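Local coordinates for protein UDP-glucose 6-dehydrogenase (Pyrobaculum islandicum, PDB 3VTF) that probably catalyses the NAD(+)-dependent oxidation of UDP-alpha-D-glucose to UDP-alpha-D-glucuronate, a step of nucleotide-sugar biosynthesis, at residues M21-G30 and F40-D51; E121-R132 and V155-V166. One frame throughout, in Å; residues are numbered along the deposited sequence.

Both contacts belong to the NAD-binding domain and follow one another along the chain, neither enclosing the other. From the N terminus, interaction 1 closes first: strand 23-27 runs into helix 31-43, and the chain returns through G44 to lay strand 46-50 beside the first strand. Only after strand 100-103 has joined the other edge of strand 23-27 does interaction 2 open with helix 118-134; the chain then passes through strand 139-142 and back into helix 151-160, which packs on helix 118-134. The two contacts meet where L27 CD1 rests against V127 CG2 at 3.8 Å, tying strand 23-27 to that helix.

Interaction 1: residues M21-G30 and F40-D51; sequences MASLSVLGLG and FALLGHRVVGYD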
loop_
_atom_site.group_PDB
_atom_site.type_symbol
_atom_site.label_atom_id
_atom_site.label_comp_id
_atom_site.label_asym_id
_atom_site.label_seq_id
_atom_site.Cartn_x
_atom_site.Cartn_y
_atom_site.Cartn_z
ATOM N N MET A 21 35.516 -10.928 -16.544
ATOM C CA MET A 21 34.739 -12.031 -16.052
ATOM C C MET A 21 35.005 -12.064 -14.546
ATOM O O MET A 21 36.123 -12.277 -14.130
ATOM C CB MET A 21 35.232 -13.319 -16.708
ATOM C CG MET A 21 34.280 -14.487 -16.664
ATOM S SD MET A 21 34.873 -16.001 -17.443
ATOM C CE MET A 21 34.652 -17.123 -16.102
ATOM N N ALA A 22 33.982 -11.826 -13.735
ATOM C CA ALA A 22 34.149 -11.897 -12.294
ATOM C C ALA A 22 34.205 -13.330 -11.781
ATOM O O ALA A 22 33.688 -14.230 -12.410
ATOM C CB ALA A 22 33.081 -11.096 -11.592
ATOM N N SER A 23 34.855 -13.532 -10.645
ATOM C CA SER A 23 34.896 -14.837 -9.948
ATOM C C SER A 23 34.133 -14.677 -8.657
ATOM O O SER A 23 34.524 -13.877 -7.795
ATOM C CB SER A 23 36.353 -15.322 -9.614
ATOM O OG SER A 23 37.097 -15.256 -10.822
ATOM N N LEU A 24 33.000 -15.360 -8.572
ATOM C CA LEU A 24 32.034 -15.139 -7.500
ATOM C C LEU A 24 31.762 -16.448 -6.839
ATOM O O LEU A 24 31.581 -17.511 -7.498
ATOM C CB LEU A 24 30.683 -14.656 -8.096
ATOM C CG LEU A 24 30.791 -13.451 -9.015
ATOM C CD1 LEU A 24 29.427 -13.087 -9.650
ATOM C CD2 LEU A 24 31.444 -12.199 -8.339
ATOM N N SER A 25 31.625 -16.392 -5.542
ATOM C CA SER A 25 31.148 -17.571 -4.808
ATOM C C SER A 25 29.768 -17.305 -4.194
ATOM O O SER A 25 29.416 -16.158 -3.940
ATOM C CB SER A 25 32.201 -18.023 -3.745
ATOM O OG SER A 25 32.776 -16.943 -3.050
ATOM N N VAL A 26 28.987 -18.354 -3.968
ATOM C CA VAL A 26 27.713 -18.232 -3.282
ATOM C C VAL A 26 27.659 -19.263 -2.154
ATOM O O VAL A 26 27.957 -20.461 -2.408
ATOM C CB VAL A 26 26.552 -18.555 -4.250
ATOM C CG1 VAL A 26 25.227 -18.410 -3.506
ATOM C CG2 VAL A 26 26.630 -17.602 -5.452
ATOM N N LEU A 27 27.356 -18.808 -0.919
ATOM C CA LEU A 27 27.213 -19.737 0.245
ATOM C C LEU A 27 25.756 -19.794 0.617
ATOM O O LEU A 27 25.144 -18.767 0.978
ATOM C CB LEU A 27 28.020 -19.225 1.451
ATOM C CG LEU A 27 29.522 -19.078 1.166
ATOM C CD1 LEU A 27 30.173 -18.681 2.506
ATOM C CD2 LEU A 27 30.087 -20.454 0.677
ATOM N N GLY A 28 25.179 -20.994 0.551
ATOM C CA GLY A 28 23.792 -21.170 0.888
ATOM C C GLY A 28 23.064 -21.363 -0.422
ATOM O O GLY A 28 22.915 -20.437 -1.235
ATOM N N LEU A 29 22.574 -22.562 -0.628
ATOM C CA LEU A 29 21.964 -22.886 -1.917
ATOM C C LEU A 29 20.493 -23.239 -1.774
ATOM O O LEU A 29 20.089 -24.209 -2.370
ATOM C CB LEU A 29 22.757 -23.982 -2.661
ATOM C CG LEU A 29 24.231 -23.601 -2.999
ATOM C CD1 LEU A 29 25.081 -24.814 -3.469
ATOM C CD2 LEU A 29 24.309 -22.447 -4.018
ATOM N N GLY A 30 19.704 -22.435 -1.016
ATOM C CA GLY A 30 18.239 -22.484 -1.064
ATOM C C GLY A 30 17.841 -21.892 -2.427
ATOM O O GLY A 30 18.678 -21.646 -3.343
ATOM N N PHE A 40 24.329 -16.092 -12.277
ATOM C CA PHE A 40 25.563 -15.361 -12.472
ATOM C C PHE A 40 26.407 -16.131 -13.502
ATOM O O PHE A 40 27.078 -15.487 -14.350
ATOM C CB PHE A 40 26.373 -15.223 -11.148
ATOM C CG PHE A 40 25.828 -14.153 -10.195
ATOM C CD1 PHE A 40 25.461 -12.923 -10.664
ATOM C CD2 PHE A 40 25.818 -14.380 -8.801
ATOM C CE1 PHE A 40 25.035 -11.910 -9.772
ATOM C CE2 PHE A 40 25.316 -13.395 -7.949
ATOM C CZ PHE A 40 24.942 -12.171 -8.440
ATOM N N ALA A 41 26.424 -17.479 -13.400
ATOM C CA ALA A 41 27.198 -18.251 -14.398
ATOM C C ALA A 41 26.663 -18.001 -15.813
ATOM O O ALA A 41 27.447 -17.812 -16.775
ATOM C CB ALA A 41 27.173 -19.754 -14.070
ATOM N N LEU A 42 25.333 -17.895 -15.950
ATOM C CA LEU A 42 24.742 -17.694 -17.270
ATOM C C LEU A 42 24.928 -16.291 -17.710
ATOM O O LEU A 42 24.917 -16.044 -18.900
ATOM C CB LEU A 42 23.234 -18.064 -17.300
ATOM C CG LEU A 42 22.893 -19.572 -17.102
ATOM C CD1 LEU A 42 21.342 -19.751 -17.060
ATOM C CD2 LEU A 42 23.591 -20.412 -18.153
ATOM N N LEU A 43 25.085 -15.329 -16.785
ATOM C CA LEU A 43 25.427 -13.962 -17.193
ATOM C C LEU A 43 26.848 -13.857 -17.710
ATOM O O LEU A 43 27.185 -12.858 -18.307
ATOM C CB LEU A 43 25.278 -12.947 -16.015
ATOM C CG LEU A 43 23.855 -12.624 -15.610
ATOM C CD1 LEU A 43 23.915 -11.604 -14.431
ATOM C CD2 LEU A 43 23.076 -12.078 -16.804
ATOM N N GLY A 44 27.708 -14.830 -17.419
ATOM C CA GLY A 44 29.072 -14.729 -17.970
ATOM C C GLY A 44 30.155 -14.724 -16.867
ATOM O O GLY A 44 31.319 -14.549 -17.186
ATOM N N HIS A 45 29.801 -15.036 -15.617
ATOM C CA HIS A 45 30.767 -15.060 -14.510
ATOM C C HIS A 45 31.157 -16.447 -14.186
ATOM O O HIS A 45 30.467 -17.368 -14.474
ATOM C CB HIS A 45 30.178 -14.353 -13.255
ATOM C CG HIS A 45 29.842 -12.896 -13.501
ATOM N ND1 HIS A 45 30.760 -11.995 -14.021
ATOM C CD2 HIS A 45 28.641 -12.214 -13.359
ATOM C CE1 HIS A 45 30.145 -10.784 -14.187
ATOM N NE2 HIS A 45 28.842 -10.919 -13.773
ATOM N N ARG A 46 32.278 -16.589 -13.535
ATOM C CA ARG A 46 32.760 -17.847 -13.001
ATOM C C ARG A 46 32.258 -17.909 -11.595
ATOM O O ARG A 46 32.437 -16.933 -10.795
ATOM C CB ARG A 46 34.320 -17.853 -13.013
ATOM C CG ARG A 46 34.943 -19.132 -12.451
ATOM C CD ARG A 46 36.421 -18.883 -12.211
ATOM N NE ARG A 46 37.012 -19.974 -11.435
ATOM C CZ ARG A 46 37.374 -19.864 -10.173
ATOM N NH1 ARG A 46 37.233 -18.700 -9.563
ATOM N NH2 ARG A 46 37.872 -20.915 -9.544
ATOM N N VAL A 47 31.563 -18.996 -11.293
ATOM C CA VAL A 47 30.853 -19.106 -10.017
ATOM C C VAL A 47 31.228 -20.406 -9.312
ATOM O O VAL A 47 31.295 -21.521 -9.928
ATOM C CB VAL A 47 29.311 -19.078 -10.203
ATOM C CG1 VAL A 47 28.551 -19.302 -8.872
ATOM C CG2 VAL A 47 28.885 -17.794 -10.875
ATOM N N VAL A 48 31.473 -20.295 -8.017
ATOM C CA VAL A 48 31.697 -21.462 -7.191
ATOM C C VAL A 48 30.673 -21.465 -6.049
ATOM O O VAL A 48 30.660 -20.555 -5.213
ATOM C CB VAL A 48 33.159 -21.496 -6.602
ATOM C CG1 VAL A 48 33.345 -22.799 -5.822
ATOM C CG2 VAL A 48 34.223 -21.354 -7.708
ATOM N N GLY A 49 29.819 -22.472 -5.988
ATOM C CA GLY A 49 28.795 -22.538 -4.952
ATOM C C GLY A 49 29.153 -23.497 -3.847
ATOM O O GLY A 49 30.036 -24.366 -4.021
ATOM N N TYR A 50 28.470 -23.345 -2.721
ATOM C CA TYR A 50 28.648 -24.294 -1.599
ATOM C C TYR A 50 27.413 -24.230 -0.765
ATOM O O TYR A 50 26.820 -23.132 -0.592
ATOM C CB TYR A 50 29.925 -23.938 -0.795
ATOM C CG TYR A 50 30.115 -24.896 0.339
ATOM C CD1 TYR A 50 30.671 -26.185 0.106
ATOM C CD2 TYR A 50 29.654 -24.589 1.619
ATOM C CE1 TYR A 50 30.814 -27.104 1.169
ATOM C CE2 TYR A 50 29.773 -25.514 2.684
ATOM C CZ TYR A 50 30.372 -26.764 2.416
ATOM O OH TYR A 50 30.531 -27.681 3.434
ATOM N N ASP A 51 27.026 -25.364 -0.188
ATOM C CA ASP A 51 25.974 -25.408 0.799
ATOM C C ASP A 51 26.368 -26.348 1.942
ATOM O O ASP A 51 27.140 -27.318 1.723
ATOM C CB ASP A 51 24.701 -25.965 0.155
ATOM C CG ASP A 51 23.493 -25.790 1.013
ATOM O OD1 ASP A 51 22.838 -24.741 0.902
ATOM O OD2 ASP A 51 23.133 -26.707 1.776
#
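S23-L27 and R46-Y50 run side by side as parallel strands, their axes 4.6 Å apart and their N-to-C directions 19° apart, with backbone bonds that alternate from R46 N to A22 O at one end to G28 N to Y50 O at the other. Side chains add bonds beyond both ends. At the start, the A22 amide donates to H45 ND1 at 3.2 Å, reaching the imidazole from near its edge but 21° out of the ring plane. H45 NE2 is bonded on to the carbonyl of V208, so the ring is held at both nitrogens. L24 carries the apolar contact: its CD1 lies over one face of the F40 ring, 4.0 Å from the centroid and displaced toward the rim, a CH-pi contact that sets the last turn of helix 31-43 on the sheet. The same methyl also touches H45 CG. On the face shared by S23, S25 and L27, the extended R46 chain brings the edge of its guanidinium to S23 CB, with NH1 at 3.5 Å; NH1 is bonded to the A97 carbonyl. S25 OG is hydrogen-bonded to T98 and T101.

At the far end, D51 OD1 accepts from L29 N at 2.7 Å through its anti lone pair, in a nearly straight bond. D51 CG lies anti to its own N (chi1 -168°), which swings the carboxylate across to the turn after the first strand, while OD2 takes the amide of N53. L29 CG settles against Y50 O at 3.6 Å. This is the opening right-handed beta-alpha-beta unit of a Rossmann fold: G28 and G30 fit its glycine-rich turn, and D51, the residue just after the second strand, is predicted to bind NAD(+), as the acid at this position does in many NAD-dependent Rossmann folds.

Interaction 2: residues E121-R132 and V155-V166; sequences EAAARAVGRGIR and VARAVAEEAGGV
The methyl of A158 (CB) lies over the centre of one face of the R125 guanidinium, 4.1 Å above its plane, while carboxylates gather around its edge. E161 OE1 is gripped end-on by both terminal nitrogens, at 2.8 Å from R125 NH2 and 2.9 Å from NH1, with the two planes only modestly inclined. The carboxylate of E162 is instead turned almost perpendicular, 87° from the guanidinium, and gives NH1 the anti lone pair of OE2. On the remaining edge, NE and NH2 of R125 share E121 OE2 one helical turn back. R157 NH1 binds E161 OE2, joining five residues in one salt-bridge network, in which the three acids probably offset the closeness of the two arginines. A turn about the E162 CB-CG bond (chi2 -69°) brings its carboxylate back to R125; its CB packs beside R129 CG, while R129 NE forms a salt bridge with E92.

Beneath these charges the axes of 121-132 and 155-160 come within 7.3 Å and cross at -41°. A124 CB meets A158 CB at 3.9 Å, and G128, without a side chain, lets its CA come to 3.6 Å from V159 O. I131 extends the apolar seam, with CG2 at 3.5 Å from V166 CG1 and CD1 against V159 CG1. A water joins R132 NH1 to the E162 carbonyl. Small residues thus bring helix 118-134 and helix 151-160 together on strand 139-142, touched by I131, V127 and V155: two neighbouring helices on one side of the Rossmann-type sheet in the NAD-binding domain.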
loop_
_atom_site.group_PDB
_atom_site.type_symbol
_atom_site.label_atom_id
_atom_site.label_comp_id
_atom_site.label_asym_id
_atom_site.label_seq_id
_atom_site.Cartn_x
_atom_site.Cartn_y
_atom_site.Cartn_z
ATOM N N GLU A 121 26.143 -15.511 10.566
ATOM C CA GLU A 121 27.416 -15.307 11.291
ATOM C C GLU A 121 28.430 -16.409 10.929
ATOM O O GLU A 121 29.586 -16.118 10.673
ATOM C CB GLU A 121 27.190 -15.242 12.813
ATOM C CG GLU A 121 28.549 -15.211 13.535
ATOM C CD GLU A 121 28.466 -14.926 15.002
ATOM O OE1 GLU A 121 27.362 -14.822 15.515
ATOM O OE2 GLU A 121 29.552 -14.729 15.623
ATOM N N ALA A 122 27.987 -17.655 10.870
ATOM C CA ALA A 122 28.893 -18.783 10.498
ATOM C C ALA A 122 29.361 -18.651 9.103
ATOM O O ALA A 122 30.530 -18.942 8.784
ATOM C CB ALA A 122 28.228 -20.177 10.717
ATOM N N ALA A 123 28.491 -18.148 8.179
ATOM C CA ALA A 123 28.940 -18.037 6.809
ATOM C C ALA A 123 29.983 -16.897 6.757
ATOM O O ALA A 123 30.944 -17.002 6.020
ATOM C CB ALA A 123 27.739 -17.644 5.911
ATOM N N ALA A 124 29.772 -15.816 7.532
ATOM C CA ALA A 124 30.691 -14.652 7.459
ATOM C C ALA A 124 32.094 -15.156 8.013
ATOM O O ALA A 124 33.142 -14.742 7.530
ATOM C CB ALA A 124 30.217 -13.508 8.359
ATOM N N ARG A 125 32.070 -15.999 9.027
ATOM C CA ARG A 125 33.375 -16.485 9.612
ATOM C C ARG A 125 34.057 -17.334 8.560
ATOM O O ARG A 125 35.296 -17.297 8.398
ATOM C CB ARG A 125 33.119 -17.290 10.901
ATOM C CG ARG A 125 32.717 -16.356 12.044
ATOM C CD ARG A 125 32.823 -16.974 13.469
ATOM N NE ARG A 125 32.300 -15.988 14.449
ATOM C CZ ARG A 125 33.001 -14.933 14.881
ATOM N NH1 ARG A 125 34.250 -14.790 14.489
ATOM N NH2 ARG A 125 32.492 -14.009 15.691
ATOM N N ALA A 126 33.265 -18.141 7.821
ATOM C CA ALA A 126 33.884 -18.915 6.738
ATOM C C ALA A 126 34.494 -18.056 5.675
ATOM O O ALA A 126 35.570 -18.372 5.130
ATOM C CB ALA A 126 32.915 -19.939 6.122
ATOM N N VAL A 127 33.805 -16.963 5.349
ATOM C CA VAL A 127 34.302 -16.020 4.424
ATOM C C VAL A 127 35.617 -15.455 4.948
ATOM O O VAL A 127 36.586 -15.387 4.163
ATOM C CB VAL A 127 33.280 -14.902 4.115
ATOM C CG1 VAL A 127 33.951 -13.834 3.281
ATOM C CG2 VAL A 127 32.058 -15.498 3.279
ATOM N N GLY A 128 35.631 -15.065 6.234
ATOM C CA GLY A 128 36.886 -14.513 6.834
ATOM C C GLY A 128 38.063 -15.544 6.712
ATOM O O GLY A 128 39.143 -15.223 6.319
ATOM N N ARG A 129 37.786 -16.798 6.963
ATOM C CA ARG A 129 38.868 -17.860 6.800
ATOM C C ARG A 129 39.318 -17.993 5.347
ATOM O O ARG A 129 40.495 -18.110 5.027
ATOM C CB ARG A 129 38.280 -19.138 7.347
ATOM C CG ARG A 129 38.236 -19.110 8.875
ATOM C CD ARG A 129 38.049 -20.500 9.468
ATOM N NE ARG A 129 36.738 -20.998 9.121
ATOM C CZ ARG A 129 35.623 -20.841 9.854
ATOM N NH1 ARG A 129 35.646 -20.261 11.024
ATOM N NH2 ARG A 129 34.475 -21.326 9.417
ATOM N N GLY A 130 38.384 -17.870 4.401
ATOM C CA GLY A 130 38.791 -18.013 2.992
ATOM C C GLY A 130 39.622 -16.823 2.583
ATOM O O GLY A 130 40.591 -16.951 1.814
ATOM N N ILE A 131 39.262 -15.633 3.090
ATOM C CA ILE A 131 39.980 -14.440 2.759
ATOM C C ILE A 131 41.411 -14.548 3.313
ATOM O O ILE A 131 42.377 -14.095 2.657
ATOM C CB ILE A 131 39.196 -13.233 3.336
ATOM C CG1 ILE A 131 37.902 -12.981 2.493
ATOM C CG2 ILE A 131 40.025 -11.947 3.263
ATOM C CD1 ILE A 131 37.018 -11.784 3.000
ATOM N N ARG A 132 41.505 -15.021 4.554
ATOM C CA ARG A 132 42.815 -15.140 5.225
ATOM C C ARG A 132 43.751 -16.037 4.373
ATOM O O ARG A 132 44.879 -15.674 4.087
ATOM C CB ARG A 132 42.594 -15.778 6.576
ATOM C CG ARG A 132 43.871 -15.679 7.428
ATOM C CD ARG A 132 43.706 -16.427 8.699
ATOM N NE ARG A 132 45.028 -16.500 9.284
ATOM C CZ ARG A 132 45.263 -16.859 10.532
ATOM N NH1 ARG A 132 44.256 -17.146 11.338
ATOM N NH2 ARG A 132 46.510 -16.926 10.965
ATOM N N VAL A 155 28.436 -8.953 10.374
ATOM C CA VAL A 155 29.131 -9.645 9.259
ATOM C C VAL A 155 30.559 -9.070 9.095
ATOM O O VAL A 155 31.509 -9.877 9.088
ATOM C CB VAL A 155 28.329 -9.494 7.917
ATOM C CG1 VAL A 155 29.180 -9.832 6.684
ATOM C CG2 VAL A 155 27.014 -10.328 7.956
ATOM N N ALA A 156 30.723 -7.746 9.074
ATOM C CA ALA A 156 32.079 -7.169 8.943
ATOM C C ALA A 156 32.944 -7.596 10.109
ATOM O O ALA A 156 34.133 -7.846 9.932
ATOM C CB ALA A 156 32.046 -5.652 8.828
ATOM N N ARG A 157 32.331 -7.700 11.276
ATOM C CA ARG A 157 33.129 -8.096 12.478
ATOM C C ARG A 157 33.520 -9.555 12.444
ATOM O O ARG A 157 34.656 -9.881 12.716
ATOM C CB ARG A 157 32.356 -7.783 13.774
ATOM C CG ARG A 157 33.150 -8.145 15.009
ATOM C CD ARG A 157 32.450 -7.639 16.292
ATOM N NE ARG A 157 31.042 -8.051 16.360
ATOM C CZ ARG A 157 30.652 -9.309 16.622
ATOM N NH1 ARG A 157 31.552 -10.286 16.777
ATOM N NH2 ARG A 157 29.352 -9.629 16.669
ATOM N N ALA A 158 32.560 -10.457 12.118
ATOM C CA ALA A 158 32.862 -11.822 12.058
ATOM C C ALA A 158 33.913 -12.165 10.954
ATOM O O ALA A 158 34.801 -13.049 11.171
ATOM C CB ALA A 158 31.546 -12.625 11.867
ATOM N N VAL A 159 33.785 -11.556 9.793
ATOM C CA VAL A 159 34.793 -11.627 8.741
ATOM C C VAL A 159 36.192 -11.145 9.282
ATOM O O VAL A 159 37.174 -11.882 9.207
ATOM C CB VAL A 159 34.407 -10.792 7.520
ATOM C CG1 VAL A 159 35.513 -10.940 6.452
ATOM C CG2 VAL A 159 33.062 -11.308 6.891
ATOM N N ALA A 160 36.255 -9.934 9.834
ATOM C CA ALA A 160 37.552 -9.372 10.318
ATOM C C ALA A 160 38.178 -10.276 11.373
ATOM O O ALA A 160 39.422 -10.402 11.391
ATOM C CB ALA A 160 37.365 -7.934 10.832
ATOM N N GLU A 161 37.344 -10.878 12.234
ATOM C CA GLU A 161 37.866 -11.720 13.295
ATOM C C GLU A 161 38.550 -12.994 12.740
ATOM O O GLU A 161 39.290 -13.654 13.476
ATOM C CB GLU A 161 36.778 -12.107 14.318
ATOM C CG GLU A 161 36.396 -10.964 15.252
ATOM C CD GLU A 161 35.211 -11.294 16.148
ATOM O OE1 GLU A 161 34.728 -12.465 16.130
ATOM O OE2 GLU A 161 34.690 -10.372 16.817
ATOM N N GLU A 162 38.310 -13.370 11.463
ATOM C CA GLU A 162 38.946 -14.568 10.905
ATOM C C GLU A 162 39.917 -14.282 9.780
ATOM O O GLU A 162 40.574 -15.193 9.296
ATOM C CB GLU A 162 37.874 -15.603 10.389
ATOM C CG GLU A 162 36.694 -15.848 11.344
ATOM C CD GLU A 162 37.151 -16.579 12.586
ATOM O OE1 GLU A 162 38.254 -17.199 12.489
ATOM O OE2 GLU A 162 36.443 -16.495 13.622
ATOM N N ALA A 163 39.941 -13.043 9.292
ATOM C CA ALA A 163 40.587 -12.712 8.031
ATOM C C ALA A 163 42.149 -12.546 8.261
ATOM O O ALA A 163 42.865 -12.364 7.301
ATOM C CB ALA A 163 40.011 -11.401 7.453
ATOM N N GLY A 164 42.617 -12.608 9.501
ATOM C CA GLY A 164 44.058 -12.453 9.827
ATOM C C GLY A 164 44.642 -11.134 9.334
ATOM O O GLY A 164 45.836 -11.020 8.977
ATOM N N GLY A 165 43.823 -10.104 9.240
ATOM C CA GLY A 165 44.383 -8.804 8.831
ATOM C C GLY A 165 44.307 -8.508 7.359
ATOM O O GLY A 165 44.723 -7.429 6.909
ATOM N N VAL A 166 43.750 -9.436 6.569
ATOM C CA VAL A 166 43.581 -9.139 5.132
ATOM C C VAL A 166 42.426 -8.159 4.967
ATOM O O VAL A 166 41.370 -8.388 5.570
ATOM C CB VAL A 166 43.317 -10.427 4.336
ATOM C CG1 VAL A 166 43.037 -10.139 2.859
ATOM C CG2 VAL A 166 44.487 -11.408 4.531
HETATM O O HOH W 1 41.190 -17.558 10.622
#